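Local coordinates for protein tetracycline Repressor, class A (Pseudomonas sp., PDB 5MRU) that represses transcription of the tetracycline resistance gene by binding its operator through a helix-turn-helix, and binds that DNA less tightly once tetracycline is bound, at residues D95-H100 against G143-E148; L51-A56 against A101-G106. One frame throughout, in Å; residues are numbered along the deposited sequence.

Interaction 1 (D95-H100 against G143-E148); sequences DGARIH and GAVLEE. With MG (magnesium ion), chain C; TDC (5a,6-anhydrotetracycline), chain B.
In the core of the ligand-binding domain, the short helix 96-100, which ends in the magnesium ligand His100, crosses helix 143-148, and Ala97 meets Val145 and Leu146 at the crossing. The axes approach to 8.6 Å and run mainly antiparallel, at 132°. Ala97 lies opposite Leu146, and its small CB permits this approach: it points at the other helix, 3.6 Å from Val145 CG1 and 3.7 Å from the backbone N of Leu146. Val145 turns CG1 anti to its own N (chi1 171°), which carries that methyl to Ala97. On the other flank, Leu146 CD1 reaches Arg98 CB at 4.1 Å. This contact uses the aliphatic root of Arg98; the guanidinium leads away, NH2 to a salt bridge with Asp23 of the same chain, NH1 to a long, weak ion pair with Asp23 of the second subunit, close to Arg98 NH1 of that subunit.

At the C-terminal end of the short helix, His100 NE2 binds magnesium at 2.3 Å. TDC O11 and O12 and two waters are further ligands, and O12 lies in the plane of the imidazole, at its edge. The waters also link metal and drug: water 1 donates to TDC O1, and water 2 is hydrogen-bonded to TDC O10. Phe86 meets the His100 ring edge-to-face. A short helix braced on a long one, with its terminal histidine on the drug-chelated magnesium, is characteristic of the TetR inducer site.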
ATOM      1  N   ASP A  95      -5.503  10.491  -3.280  1.00 29.09           N
ATOM      2  CA  ASP A  95      -4.116  10.078  -3.177  1.00 28.04           C
ATOM      3  C   ASP A  95      -3.658  10.063  -1.772  1.00 28.35           C
ATOM      4  O   ASP A  95      -2.459  10.078  -1.502  1.00 26.98           O
ATOM      5  CB  ASP A  95      -3.203  10.959  -3.976  1.00 28.74           C
ATOM      6  CG  ASP A  95      -3.326  10.727  -5.439  1.00 30.98           C
ATOM      7  OD1 ASP A  95      -3.658   9.587  -5.800  1.00 31.19           O
ATOM      8  OD2 ASP A  95      -3.048  11.681  -6.235  1.00 35.64           O
ATOM      9  N   GLY A  96      -4.615   9.938  -0.862  1.00 29.39           N
ATOM     10  CA  GLY A  96      -4.284  10.003   0.537  1.00 29.91           C
ATOM     11  C   GLY A  96      -3.247   8.976   0.885  1.00 30.09           C
ATOM     12  O   GLY A  96      -2.326   9.272   1.649  1.00 32.78           O
ATOM     13  N   ALA A  97      -3.389   7.761   0.364  1.00 28.84           N
ATOM     14  CA  ALA A  97      -2.544   6.668   0.865  1.00 29.44           C
ATOM     15  C   ALA A  97      -1.145   6.783   0.305  1.00 30.05           C
ATOM     16  O   ALA A  97      -0.177   6.453   0.965  1.00 33.67           O
ATOM     17  CB  ALA A  97      -3.135   5.316   0.498  1.00 29.22           C
ATOM     18  N   ARG A  98      -1.069   7.250  -0.925  1.00 28.91           N
ATOM     19  CA  ARG A  98       0.135   7.320  -1.662  1.00 30.25           C
ATOM     20  C   ARG A  98       0.978   8.356  -1.003  1.00 31.80           C
ATOM     21  O   ARG A  98       2.170   8.190  -0.826  1.00 32.47           O
ATOM     22  CB  ARG A  98      -0.178   7.766  -3.076  1.00 33.68           C
ATOM     23  CG  ARG A  98       0.935   7.454  -4.017  1.00 40.45           C
ATOM     24  CD  ARG A  98       0.617   7.952  -5.406  1.00 43.30           C
ATOM     25  NE  ARG A  98       1.779   8.618  -5.984  1.00 44.40           N
ATOM     26  CZ  ARG A  98       1.685   9.493  -6.964  1.00 46.92           C
ATOM     27  NH1 ARG A  98       2.768  10.076  -7.447  1.00 50.76           N
ATOM     28  NH2 ARG A  98       0.500   9.784  -7.468  1.00 48.07           N
ATOM     29  N   ILE A  99       0.337   9.447  -0.615  1.00 31.49           N
ATOM     30  CA  ILE A  99       1.041  10.539   0.018  1.00 30.53           C
ATOM     31  C   ILE A  99       1.700  10.129   1.308  1.00 30.19           C
ATOM     32  O   ILE A  99       2.824  10.517   1.578  1.00 30.87           O
ATOM     33  CB  ILE A  99       0.091  11.724   0.184  1.00 30.72           C
ATOM     34  CG1 ILE A  99      -0.056  12.374  -1.179  1.00 30.82           C
ATOM     35  CG2 ILE A  99       0.620  12.736   1.180  1.00 33.52           C
ATOM     36  CD1 ILE A  99      -0.954  13.581  -1.180  1.00 33.08           C
ATOM     37  N   HIS A 100       1.013   9.285   2.059  1.00 29.42           N
ATOM     38  CA  HIS A 100       1.438   8.865   3.403  1.00 30.36           C
ATOM     39  C   HIS A 100       2.620   7.951   3.383  1.00 30.58           C
ATOM     40  O   HIS A 100       3.379   7.870   4.344  1.00 31.04           O
ATOM     41  CB  HIS A 100       0.317   8.115   4.083  1.00 29.86           C
ATOM     42  CG  HIS A 100       0.686   7.628   5.422  1.00 33.28           C
ATOM     43  ND1 HIS A 100       0.508   8.388   6.551  1.00 36.81           N
ATOM     44  CD2 HIS A 100       1.296   6.493   5.823  1.00 36.33           C
ATOM     45  CE1 HIS A 100       0.963   7.732   7.603  1.00 39.27           C
ATOM     46  NE2 HIS A 100       1.477   6.588   7.184  1.00 39.68           N
ATOM     47  N   GLY A 143      -1.941  -0.226   2.110  1.00 37.86           N
ATOM     48  CA  GLY A 143      -2.117  -1.141   0.993  1.00 37.07           C
ATOM     49  C   GLY A 143      -3.569  -1.120   0.552  1.00 36.56           C
ATOM     50  O   GLY A 143      -3.855  -0.823  -0.620  1.00 32.61           O
ATOM     51  N   ALA A 144      -4.491  -1.384   1.496  1.00 36.62           N
ATOM     52  CA  ALA A 144      -5.910  -1.503   1.134  1.00 37.34           C
ATOM     53  C   ALA A 144      -6.413  -0.204   0.473  1.00 35.20           C
ATOM     54  O   ALA A 144      -7.043  -0.242  -0.585  1.00 34.35           O
ATOM     55  CB  ALA A 144      -6.754  -1.834   2.326  1.00 37.99           C
ATOM     56  N   VAL A 145      -6.058   0.935   1.051  1.00 32.48           N
ATOM     57  CA  VAL A 145      -6.562   2.186   0.555  1.00 31.77           C
ATOM     58  C   VAL A 145      -5.941   2.467  -0.791  1.00 32.09           C
ATOM     59  O   VAL A 145      -6.652   2.844  -1.725  1.00 32.12           O
ATOM     60  CB  VAL A 145      -6.274   3.333   1.516  1.00 32.39           C
ATOM     61  CG1 VAL A 145      -6.625   4.668   0.884  1.00 31.63           C
ATOM     62  CG2 VAL A 145      -7.041   3.118   2.817  1.00 35.56           C
ATOM     63  N   LEU A 146      -4.629   2.263  -0.912  1.00 30.95           N
ATOM     64  CA  LEU A 146      -3.984   2.487  -2.193  1.00 30.86           C
ATOM     65  C   LEU A 146      -4.720   1.751  -3.299  1.00 31.28           C
ATOM     66  O   LEU A 146      -4.932   2.300  -4.352  1.00 33.15           O
ATOM     67  CB  LEU A 146      -2.536   2.016  -2.173  1.00 32.76           C
ATOM     68  CG  LEU A 146      -1.663   2.393  -3.370  1.00 33.79           C
ATOM     69  CD1 LEU A 146      -1.268   3.848  -3.308  1.00 33.10           C
ATOM     70  CD2 LEU A 146      -0.422   1.528  -3.352  1.00 36.03           C
ATOM     71  N   GLU A 147      -5.106   0.510  -3.068  1.00 32.92           N
ATOM     72  CA  GLU A 147      -5.745  -0.285  -4.109  1.00 35.00           C
ATOM     73  C   GLU A 147      -7.126   0.251  -4.349  1.00 36.06           C
ATOM     74  O   GLU A 147      -7.541   0.411  -5.495  1.00 39.51           O
ATOM     75  CB  GLU A 147      -5.761  -1.756  -3.768  1.00 36.94           C
ATOM     76  CG  GLU A 147      -4.368  -2.383  -3.683  1.00 37.76           C
ATOM     77  CD  GLU A 147      -4.077  -3.271  -4.868  1.00 41.35           C
ATOM     78  OE1 GLU A 147      -4.709  -3.037  -5.919  1.00 43.11           O
ATOM     79  OE2 GLU A 147      -3.241  -4.196  -4.750  1.00 42.81           O
ATOM     80  N   GLU A 148      -7.822   0.622  -3.294  1.00 34.66           N
ATOM     81  CA  GLU A 148      -9.117   1.253  -3.504  1.00 35.88           C
ATOM     82  C   GLU A 148      -9.031   2.560  -4.318  1.00 33.83           C
ATOM     83  O   GLU A 148      -9.847   2.799  -5.186  1.00 34.32           O
ATOM     84  CB  GLU A 148      -9.818   1.508  -2.155  1.00 37.77           C
ATOM     85  CG  GLU A 148     -11.112   2.307  -2.332  1.00 40.28           C
ATOM     86  CD  GLU A 148     -11.980   2.418  -1.098  1.00 41.88           C
ATOM     87  OE1 GLU A 148     -11.552   2.018   0.020  1.00 39.31           O
ATOM     88  OE2 GLU A 148     -13.118   2.923  -1.311  1.00 46.22           O
TER
HETATM   89 MG    MG C 302       3.432   6.689   8.345  1.00 51.61          MG
HETATM   90  O12 TDC B 301       1.759   5.634   9.749  1.00 47.76           O
HETATM   91  C12 TDC B 301       1.779   5.253  10.952  1.00 53.38           C
HETATM   92  C1B TDC B 301       3.049   4.819  11.578  1.00 59.87           C
HETATM   93  C11 TDC B 301       4.222   4.900  10.841  1.00 61.77           C
HETATM   94  O11 TDC B 301       4.211   5.361   9.533  1.00 57.58           O
HETATM   95  C1A TDC B 301       5.431   4.513  11.392  1.00 68.20           C
HETATM   96  C10 TDC B 301       6.597   4.594  10.645  1.00 71.58           C
HETATM   97  O10 TDC B 301       6.623   5.046   9.334  1.00 71.30           O
HETATM   98  C9  TDC B 301       7.872   4.188  11.248  1.00 77.30           C
HETATM   99  C8  TDC B 301       7.873   3.739  12.552  1.00 79.00           C
HETATM  100  C7  TDC B 301       6.685   3.674  13.260  1.00 77.28           C
HETATM  101  C61 TDC B 301       5.463   4.049  12.707  1.00 71.61           C
HETATM  102  C6  TDC B 301       4.262   3.972  13.453  1.00 70.34           C
HETATM  103  C62 TDC B 301       4.205   3.484  14.870  1.00 74.70           C
HETATM  104  C51 TDC B 301       3.052   4.365  12.890  1.00 64.07           C
HETATM  105  C5  TDC B 301       1.768   4.261  13.692  1.00 63.43           C
HETATM  106  C1C TDC B 301       0.553   5.290  11.820  1.00 53.49           C
HETATM  107  C1  TDC B 301       0.574   6.530  12.720  1.00 56.45           C
HETATM  108  O1  TDC B 301       1.464   7.366  12.582  1.00 57.20           O
HETATM  109  O1C TDC B 301      -0.632   5.203  11.068  1.00 47.88           O
HETATM  110  C41 TDC B 301       0.537   4.142  12.782  1.00 58.08           C
HETATM  111  C4  TDC B 301      -0.763   4.071  13.647  1.00 59.19           C
HETATM  112  N4  TDC B 301      -1.881   3.141  13.234  1.00 59.61           N
HETATM  113  C43 TDC B 301      -2.110   3.028  11.766  1.00 55.46           C
HETATM  114  C42 TDC B 301      -1.506   1.781  13.753  1.00 63.20           C
HETATM  115  C3  TDC B 301      -1.260   5.470  14.039  1.00 58.52           C
HETATM  116  O3  TDC B 301      -2.227   5.497  14.787  1.00 58.58           O
HETATM  117  C2  TDC B 301      -0.537   6.657  13.644  1.00 59.46           C
HETATM  118  C21 TDC B 301      -0.947   7.982  14.137  1.00 63.09           C
HETATM  119  O21 TDC B 301      -1.858   8.084  14.972  1.00 65.03           O
HETATM  120  N21 TDC B 301      -0.270   9.101  13.800  1.00 64.87           N
HETATM  121  O   HOH W   1       2.784   8.290  10.080  1.00 53.32           O
HETATM  122  O   HOH W   2       4.592   5.724   6.962  1.00 43.06           O

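Interaction 2 (L51-A56 against A101-G106). With TDC (5a,6-anhydrotetracycline), chain B.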
ATOM      1  N   LEU A  51       5.891  19.485   0.943  1.00 36.58           N
ATOM      2  CA  LEU A  51       4.468  19.770   0.818  1.00 35.71           C
ATOM      3  C   LEU A  51       3.624  18.537   1.117  1.00 33.28           C
ATOM      4  O   LEU A  51       2.636  18.625   1.865  1.00 32.40           O
ATOM      5  CB  LEU A  51       4.110  20.310  -0.583  1.00 34.55           C
ATOM      6  CG  LEU A  51       2.624  20.587  -0.860  1.00 33.31           C
ATOM      7  CD1 LEU A  51       1.908  21.346   0.260  1.00 34.46           C
ATOM      8  CD2 LEU A  51       2.449  21.293  -2.197  1.00 34.06           C
ATOM      9  N   LEU A  52       4.013  17.399   0.543  1.00 31.15           N
ATOM     10  CA  LEU A  52       3.256  16.183   0.733  1.00 29.49           C
ATOM     11  C   LEU A  52       3.454  15.669   2.179  1.00 31.33           C
ATOM     12  O   LEU A  52       2.580  15.015   2.733  1.00 30.56           O
ATOM     13  CB  LEU A  52       3.665  15.131  -0.297  1.00 28.99           C
ATOM     14  CG  LEU A  52       3.561  15.541  -1.771  1.00 28.32           C
ATOM     15  CD1 LEU A  52       3.980  14.420  -2.717  1.00 29.43           C
ATOM     16  CD2 LEU A  52       2.169  15.993  -2.110  1.00 27.93           C
ATOM     17  N   ASP A  53       4.585  15.947   2.810  1.00 33.24           N
ATOM     18  CA  ASP A  53       4.700  15.560   4.228  1.00 36.82           C
ATOM     19  C   ASP A  53       3.732  16.340   5.101  1.00 38.53           C
ATOM     20  O   ASP A  53       3.068  15.765   5.961  1.00 39.64           O
ATOM     21  CB  ASP A  53       6.123  15.667   4.740  1.00 38.96           C
ATOM     22  CG  ASP A  53       6.985  14.518   4.252  1.00 40.56           C
ATOM     23  OD1 ASP A  53       6.463  13.604   3.570  1.00 35.98           O
ATOM     24  OD2 ASP A  53       8.209  14.524   4.543  1.00 47.32           O
ATOM     25  N   ALA A  54       3.617  17.641   4.844  1.00 40.00           N
ATOM     26  CA  ALA A  54       2.660  18.485   5.551  1.00 41.05           C
ATOM     27  C   ALA A  54       1.206  18.018   5.282  1.00 39.55           C
ATOM     28  O   ALA A  54       0.390  17.908   6.208  1.00 44.44           O
ATOM     29  CB  ALA A  54       2.851  19.943   5.163  1.00 41.07           C
ATOM     30  N   LEU A  55       0.870  17.729   4.040  1.00 35.00           N
ATOM     31  CA  LEU A  55      -0.481  17.294   3.766  1.00 33.49           C
ATOM     32  C   LEU A  55      -0.714  15.962   4.439  1.00 33.37           C
ATOM     33  O   LEU A  55      -1.750  15.736   4.993  1.00 35.84           O
ATOM     34  CB  LEU A  55      -0.732  17.173   2.275  1.00 31.43           C
ATOM     35  CG  LEU A  55      -0.516  18.437   1.431  1.00 32.65           C
ATOM     36  CD1 LEU A  55      -0.677  18.068  -0.045  1.00 31.79           C
ATOM     37  CD2 LEU A  55      -1.405  19.618   1.813  1.00 33.71           C
ATOM     38  N   ALA A  56       0.257  15.073   4.407  1.00 33.87           N
ATOM     39  CA  ALA A  56       0.154  13.803   5.121  1.00 34.66           C
ATOM     40  C   ALA A  56      -0.256  14.013   6.537  1.00 38.58           C
ATOM     41  O   ALA A  56      -1.165  13.352   7.017  1.00 40.44           O
ATOM     42  CB  ALA A  56       1.482  13.085   5.111  1.00 35.05           C
ATOM     43  N   ALA A 101       2.749   7.225   2.282  1.00 30.39           N
ATOM     44  CA  ALA A 101       3.791   6.216   2.154  1.00 32.01           C
ATOM     45  C   ALA A 101       5.155   6.828   2.324  1.00 34.62           C
ATOM     46  O   ALA A 101       5.443   7.886   1.767  1.00 35.73           O
ATOM     47  CB  ALA A 101       3.695   5.549   0.797  1.00 31.65           C
ATOM     48  N   GLY A 102       5.994   6.170   3.113  1.00 36.43           N
ATOM     49  CA  GLY A 102       7.307   6.673   3.381  1.00 39.46           C
ATOM     50  C   GLY A 102       7.372   7.791   4.391  1.00 41.69           C
ATOM     51  O   GLY A 102       8.446   8.237   4.699  1.00 44.98           O
ATOM     52  N   THR A 103       6.256   8.256   4.924  1.00 42.00           N
ATOM     53  CA  THR A 103       6.344   9.305   5.924  1.00 47.37           C
ATOM     54  C   THR A 103       6.642   8.626   7.238  1.00 54.40           C
ATOM     55  O   THR A 103       6.397   7.437   7.399  1.00 53.74           O
ATOM     56  CB  THR A 103       5.071  10.185   6.068  1.00 45.38           C
ATOM     57  OG1 THR A 103       3.949   9.395   6.480  1.00 44.54           O
ATOM     58  CG2 THR A 103       4.744  10.932   4.774  1.00 42.06           C
ATOM     59  N   ARG A 104       7.234   9.376   8.150  1.00 63.85           N
ATOM     60  CA  ARG A 104       7.540   8.875   9.481  1.00 72.87           C
ATOM     61  C   ARG A 104       6.935   9.863  10.443  1.00 75.52           C
ATOM     62  O   ARG A 104       7.130  11.074  10.297  1.00 79.32           O
ATOM     63  CB  ARG A 104       9.055   8.720   9.699  1.00 81.10           C
ATOM     64  CG  ARG A 104       9.595   7.314   9.415  1.00 86.03           C
ATOM     65  CD  ARG A 104       8.967   6.716   8.150  1.00 85.86           C
ATOM     66  NE  ARG A 104       9.498   5.483   7.551  1.00 88.89           N
ATOM     67  CZ  ARG A 104      10.309   4.581   8.108  1.00 91.57           C
ATOM     68  NH1 ARG A 104      10.791   4.694   9.349  1.00 96.39           N
ATOM     69  NH2 ARG A 104      10.668   3.535   7.371  1.00 91.65           N
ATOM     70  N   PRO A 105       6.183   9.356  11.425  1.00 76.41           N
ATOM     71  CA  PRO A 105       5.431  10.230  12.317  1.00 78.94           C
ATOM     72  C   PRO A 105       6.341  11.287  13.001  1.00 85.19           C
ATOM     73  O   PRO A 105       7.442  10.951  13.439  1.00 85.83           O
ATOM     74  CB  PRO A 105       4.819   9.242  13.311  1.00 80.41           C
ATOM     75  CG  PRO A 105       5.750   8.069  13.309  1.00 81.56           C
ATOM     76  CD  PRO A 105       6.222   7.960  11.902  1.00 77.66           C
ATOM     77  N   GLY A 106       5.895  12.546  13.039  1.00 87.12           N
ATOM     78  CA  GLY A 106       6.718  13.661  13.504  1.00 97.09           C
ATOM     79  C   GLY A 106       7.072  13.707  14.992  1.00110.02           C
ATOM     80  O   GLY A 106       6.877  12.731  15.720  1.00116.54           O
TER
HETATM   81  O12 TDC B 301       1.759   5.634   9.749  1.00 47.76           O
HETATM   82  C12 TDC B 301       1.779   5.253  10.952  1.00 53.38           C
HETATM   83  C1B TDC B 301       3.049   4.819  11.578  1.00 59.87           C
HETATM   84  C11 TDC B 301       4.222   4.900  10.841  1.00 61.77           C
HETATM   85  O11 TDC B 301       4.211   5.361   9.533  1.00 57.58           O
HETATM   86  C1A TDC B 301       5.431   4.513  11.392  1.00 68.20           C
HETATM   87  C10 TDC B 301       6.597   4.594  10.645  1.00 71.58           C
HETATM   88  O10 TDC B 301       6.623   5.046   9.334  1.00 71.30           O
HETATM   89  C9  TDC B 301       7.872   4.188  11.248  1.00 77.30           C
HETATM   90  C8  TDC B 301       7.873   3.739  12.552  1.00 79.00           C
HETATM   91  C7  TDC B 301       6.685   3.674  13.260  1.00 77.28           C
HETATM   92  C61 TDC B 301       5.463   4.049  12.707  1.00 71.61           C
HETATM   93  C6  TDC B 301       4.262   3.972  13.453  1.00 70.34           C
HETATM   94  C62 TDC B 301       4.205   3.484  14.870  1.00 74.70           C
HETATM   95  C51 TDC B 301       3.052   4.365  12.890  1.00 64.07           C
HETATM   96  C5  TDC B 301       1.768   4.261  13.692  1.00 63.43           C
HETATM   97  C1C TDC B 301       0.553   5.290  11.820  1.00 53.49           C
HETATM   98  C1  TDC B 301       0.574   6.530  12.720  1.00 56.45           C
HETATM   99  O1  TDC B 301       1.464   7.366  12.582  1.00 57.20           O
HETATM  100  O1C TDC B 301      -0.632   5.203  11.068  1.00 47.88           O
HETATM  101  C41 TDC B 301       0.537   4.142  12.782  1.00 58.08           C
HETATM  102  C4  TDC B 301      -0.763   4.071  13.647  1.00 59.19           C
HETATM  103  N4  TDC B 301      -1.881   3.141  13.234  1.00 59.61           N
HETATM  104  C43 TDC B 301      -2.110   3.028  11.766  1.00 55.46           C
HETATM  105  C42 TDC B 301      -1.506   1.781  13.753  1.00 63.20           C
HETATM  106  C3  TDC B 301      -1.260   5.470  14.039  1.00 58.52           C
HETATM  107  O3  TDC B 301      -2.227   5.497  14.787  1.00 58.58           O
HETATM  108  C2  TDC B 301      -0.537   6.657  13.644  1.00 59.46           C
HETATM  109  C21 TDC B 301      -0.947   7.982  14.137  1.00 63.09           C
HETATM  110  O21 TDC B 301      -1.858   8.084  14.972  1.00 65.03           O
HETATM  111  N21 TDC B 301      -0.270   9.101  13.800  1.00 64.87           N
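Thr103 sets its methyl CG2 anti to the carbonyl carbon, with OG1 (chi1 62°) between the backbone N and that carbon, and this rotation sends the two branches to different partners. The methyl faces helix 51-56, while OG1 turns back to a hydrogen bond with His100 O. From the helix, Asp53 places CG beside its own N (chi1 -76°), a rotation that swings the carboxylate toward the loop, and the two side chains pass alongside one another, pointing opposite ways. Their nearest atoms are Asp53 OD1 and Thr103 CG2, 3.4 Å apart. That pair is a van der Waals touch, the charge of Asp53 being met by a salt bridge from OD1 to Arg49. Ala56, one turn further along the helix, points its CB at the same methyl, at 3.9 Å, so CG2 rests against both an oxygen and a carbon. The buried area is small, 97 Å² over both sides.

The loop 101-106 joins helix 96-100 to helix 107-123 in the TetR fold, and helix 48-63 leads from the helix-turn-helix region toward the drug-binding domain. Thr103 therefore stands between two parts of the repressor: its side chain meets the helix, whereas its carbonyl O accepts a weak hydrogen bond from TDC O10 at 3.1 Å.

The following residues continue the pocket wall. Pro105 CD packs on the drug's fused rings, 3.6 Å from TDC C1A. Arg104 also lies beside TDC O10, but both residues are poorly ordered. Near the start of the loop, the N of Gly102 is hydrogen-bonded to Glu147 OE1 of the second subunit.

Overall arrangement
The centres of interactions 1 and 2 are 13 Å apart, and the two are continuous: segment 101-106 follows directly on 95-100, and Ile99 CG2 packs 3.4 Å from Leu52 O. Their segments alternate along the chain, in the order 51-56, 95-100, 101-106, 143-148. Helix 96-100 touches both long helices, Ile99 packing on Leu52 and Ala56 of helix 48-63, which comes from the DNA-binding region, and Ala97 on Val145 and Leu146 of helix 127-153. Both contacts touch the drug, one through His100 and magnesium, the other through the loop 101-106, and both reach the second subunit. This continuity is consistent with a route by which drug binding could be relayed to the DNA-binding region and lower operator affinity.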